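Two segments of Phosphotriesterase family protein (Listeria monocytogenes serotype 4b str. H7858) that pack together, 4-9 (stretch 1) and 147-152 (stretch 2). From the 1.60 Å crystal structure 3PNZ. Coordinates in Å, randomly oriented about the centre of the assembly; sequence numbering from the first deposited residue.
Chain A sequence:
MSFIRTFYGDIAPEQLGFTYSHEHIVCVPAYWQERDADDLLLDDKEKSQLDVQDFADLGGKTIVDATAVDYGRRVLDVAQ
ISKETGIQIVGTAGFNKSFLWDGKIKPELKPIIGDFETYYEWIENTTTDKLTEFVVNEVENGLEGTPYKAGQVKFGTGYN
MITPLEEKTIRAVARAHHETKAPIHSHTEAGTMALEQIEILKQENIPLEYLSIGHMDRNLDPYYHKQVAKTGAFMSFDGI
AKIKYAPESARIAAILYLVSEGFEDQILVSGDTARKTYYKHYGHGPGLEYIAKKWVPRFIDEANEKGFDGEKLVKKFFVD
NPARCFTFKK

Stretch 1 4-9: IRTFYG
Stretch 2, residues 147-152: PYKAGQ

Two chain segments can run side by side without a single direct hydrogen bond between them, provided that side chains fill the gap and water serves the backbone. Residues 4-9 and 147-152 of this phosphotriesterase family protein illustrate the principle. Their touching parts run in nearly opposite directions, 155° apart, and bury 413 Å² in total. Register is set by Arg5 CA, 4.5 Å from Gly151 CA, and by Phe7 CA, 4.9 Å from Tyr148 CA.

The first segment is a strand through Thr6 (phi/psi of Arg5 -93/110, of Thr6 -107/169) that breaks into a type I turn, with Phe7 at -55/-35 and Tyr8 at -110/26. Gly9 N donates to Thr6 O (3.2 Å), while Thr6 N and Thr6 OG1 both donate to Gly9 O, at 2.9 and 2.7 Å. Gly9, at 134/166, adopts angles that would jam a CB against the preceding carbonyl.

Tyr148 (-93/111, chi1 m at -53°, chi2 -73°) covers the most surface. Its CB points toward the turn and sits over the face of the Phe7 ring, 4.0 Å from the centroid and 13° off the normal, a CH-pi contact. Phe7 has chi1 m at -87° and chi2 18°. The two rings are slid apart, with centroids 5.7 Å apart and planes at 29°, so they barely overlap. Phe7 O lies at the edge of the tyrosine ring, 3.4 Å from Tyr148 CD1. Beyond it, the edge of Tyr148 approaches the face of Tyr8 (both chi angles -78°), with centroids 5.4 Å apart and planes at 64°.

Arg5 anchors the other end. Its CB points toward the second segment, and chi1 t, chi2 t, chi3 m carry the chain past Lys149 (-85/149; chi1 m, then t throughout). Arg5 CD lies 3.8 Å from Lys149 CB and 3.3 Å from Ala150 O, which is buried without a polar partner, while Lys149 CD covers one face of the guanidinium. At Gly151 (-115/4), where the chain turns a corner, the absence of a side chain permits close approach: Gly151 CA makes a CA-H...O contact of 3.4 Å with Arg5 O, whereas an ideal CB would stand 2.2 Å from that oxygen, a clash.

Water completes the pairing. One molecule accepts from Arg5 N (2.9 Å) and donates to Gly151 O (2.8 Å); a second donates to Arg5 O and Lys149 O, both at 2.8 Å; a third accepts from Lys149 N at 2.9 Å and lies 2.8 Å from Phe7 O.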

# COMPACT_ATOMS: atom_id res chain seq x y z
N ILE A 4 1.78 -11.77 10.68
CA ILE A 4 1.30 -10.98 9.54
C ILE A 4 0.06 -11.67 8.98
O ILE A 4 0.04 -12.90 8.79
CB ILE A 4 2.38 -10.84 8.45
CG1 ILE A 4 3.53 -9.97 8.95
CG2 ILE A 4 1.79 -10.24 7.18
CD1 ILE A 4 4.88 -10.61 8.84
N ARG A 5 -0.99 -10.88 8.73
CA ARG A 5 -2.26 -11.43 8.27
C ARG A 5 -2.35 -11.43 6.75
O ARG A 5 -2.43 -10.37 6.12
CB ARG A 5 -3.44 -10.66 8.89
CG ARG A 5 -4.80 -11.08 8.38
CD ARG A 5 -5.90 -10.81 9.41
NE ARG A 5 -5.68 -11.61 10.62
CZ ARG A 5 -6.38 -11.49 11.74
NH1 ARG A 5 -7.37 -10.62 11.83
NH2 ARG A 5 -6.09 -12.26 12.78
N THR A 6 -2.31 -12.63 6.17
CA THR A 6 -2.42 -12.79 4.72
C THR A 6 -3.79 -13.37 4.37
O THR A 6 -4.53 -13.82 5.24
CB THR A 6 -1.33 -13.71 4.14
OG1 THR A 6 -1.62 -15.07 4.46
CG2 THR A 6 0.07 -13.33 4.66
N PHE A 7 -4.13 -13.36 3.08
CA PHE A 7 -5.40 -13.90 2.62
C PHE A 7 -5.60 -15.34 3.08
O PHE A 7 -6.73 -15.75 3.35
CB PHE A 7 -5.49 -13.84 1.10
CG PHE A 7 -6.02 -12.54 0.56
CD1 PHE A 7 -6.03 -11.40 1.35
CD2 PHE A 7 -6.52 -12.46 -0.73
CE1 PHE A 7 -6.53 -10.20 0.85
CE2 PHE A 7 -7.01 -11.27 -1.24
CZ PHE A 7 -7.02 -10.14 -0.45
N TYR A 8 -4.52 -16.11 3.14
CA TYR A 8 -4.63 -17.53 3.49
C TYR A 8 -4.08 -17.89 4.86
O TYR A 8 -3.68 -19.04 5.10
CB TYR A 8 -4.02 -18.41 2.39
CG TYR A 8 -4.95 -18.55 1.21
CD1 TYR A 8 -6.03 -19.42 1.25
CD2 TYR A 8 -4.76 -17.79 0.06
CE1 TYR A 8 -6.89 -19.55 0.18
CE2 TYR A 8 -5.62 -17.91 -1.03
CZ TYR A 8 -6.68 -18.80 -0.96
OH TYR A 8 -7.54 -18.93 -2.02
N GLY A 9 -4.07 -16.93 5.77
CA GLY A 9 -3.73 -17.21 7.16
C GLY A 9 -2.76 -16.23 7.79
O GLY A 9 -2.12 -15.42 7.09
N PRO A 147 -14.21 -14.50 2.83
CA PRO A 147 -13.50 -14.92 4.04
C PRO A 147 -12.04 -14.45 4.07
O PRO A 147 -11.31 -14.85 4.97
CB PRO A 147 -13.51 -16.46 3.94
CG PRO A 147 -14.27 -16.79 2.67
CD PRO A 147 -14.26 -15.57 1.83
N TYR A 148 -11.63 -13.63 3.11
CA TYR A 148 -10.24 -13.21 3.05
C TYR A 148 -10.06 -11.89 3.80
O TYR A 148 -10.55 -10.85 3.37
CB TYR A 148 -9.78 -13.12 1.59
CG TYR A 148 -10.06 -14.41 0.85
CD1 TYR A 148 -9.29 -15.54 1.10
CD2 TYR A 148 -11.10 -14.51 -0.05
CE1 TYR A 148 -9.55 -16.74 0.44
CE2 TYR A 148 -11.37 -15.70 -0.72
CZ TYR A 148 -10.59 -16.81 -0.46
OH TYR A 148 -10.85 -18.00 -1.12
N LYS A 149 -9.36 -11.95 4.92
CA LYS A 149 -9.22 -10.80 5.80
C LYS A 149 -8.08 -9.89 5.38
O LYS A 149 -7.08 -10.35 4.86
CB LYS A 149 -8.98 -11.25 7.24
CG LYS A 149 -9.97 -12.30 7.75
CD LYS A 149 -9.54 -12.81 9.11
CE LYS A 149 -10.25 -14.10 9.46
NZ LYS A 149 -9.60 -14.74 10.64
N ALA A 150 -8.24 -8.60 5.64
CA ALA A 150 -7.17 -7.63 5.42
C ALA A 150 -6.11 -7.70 6.52
O ALA A 150 -6.42 -8.05 7.67
CB ALA A 150 -7.75 -6.24 5.35
N GLY A 151 -4.88 -7.35 6.17
CA GLY A 151 -3.77 -7.36 7.10
C GLY A 151 -3.20 -5.98 7.39
O GLY A 151 -2.20 -5.85 8.08
N GLN A 152 -3.82 -4.95 6.83
CA GLN A 152 -3.47 -3.58 7.21
C GLN A 152 -4.67 -2.67 6.99
O GLN A 152 -5.61 -3.03 6.28
CB GLN A 152 -2.24 -3.09 6.43
CG GLN A 152 -2.51 -2.70 4.99
CD GLN A 152 -1.30 -2.03 4.33
OE1 GLN A 152 -0.31 -1.70 4.98
NE2 GLN A 152 -1.39 -1.84 3.02
O HOH W 1 -0.56 -8.00 8.64
O HOH W 2 -4.39 -9.99 4.16
O HOH W 3 -7.95 -14.46 5.49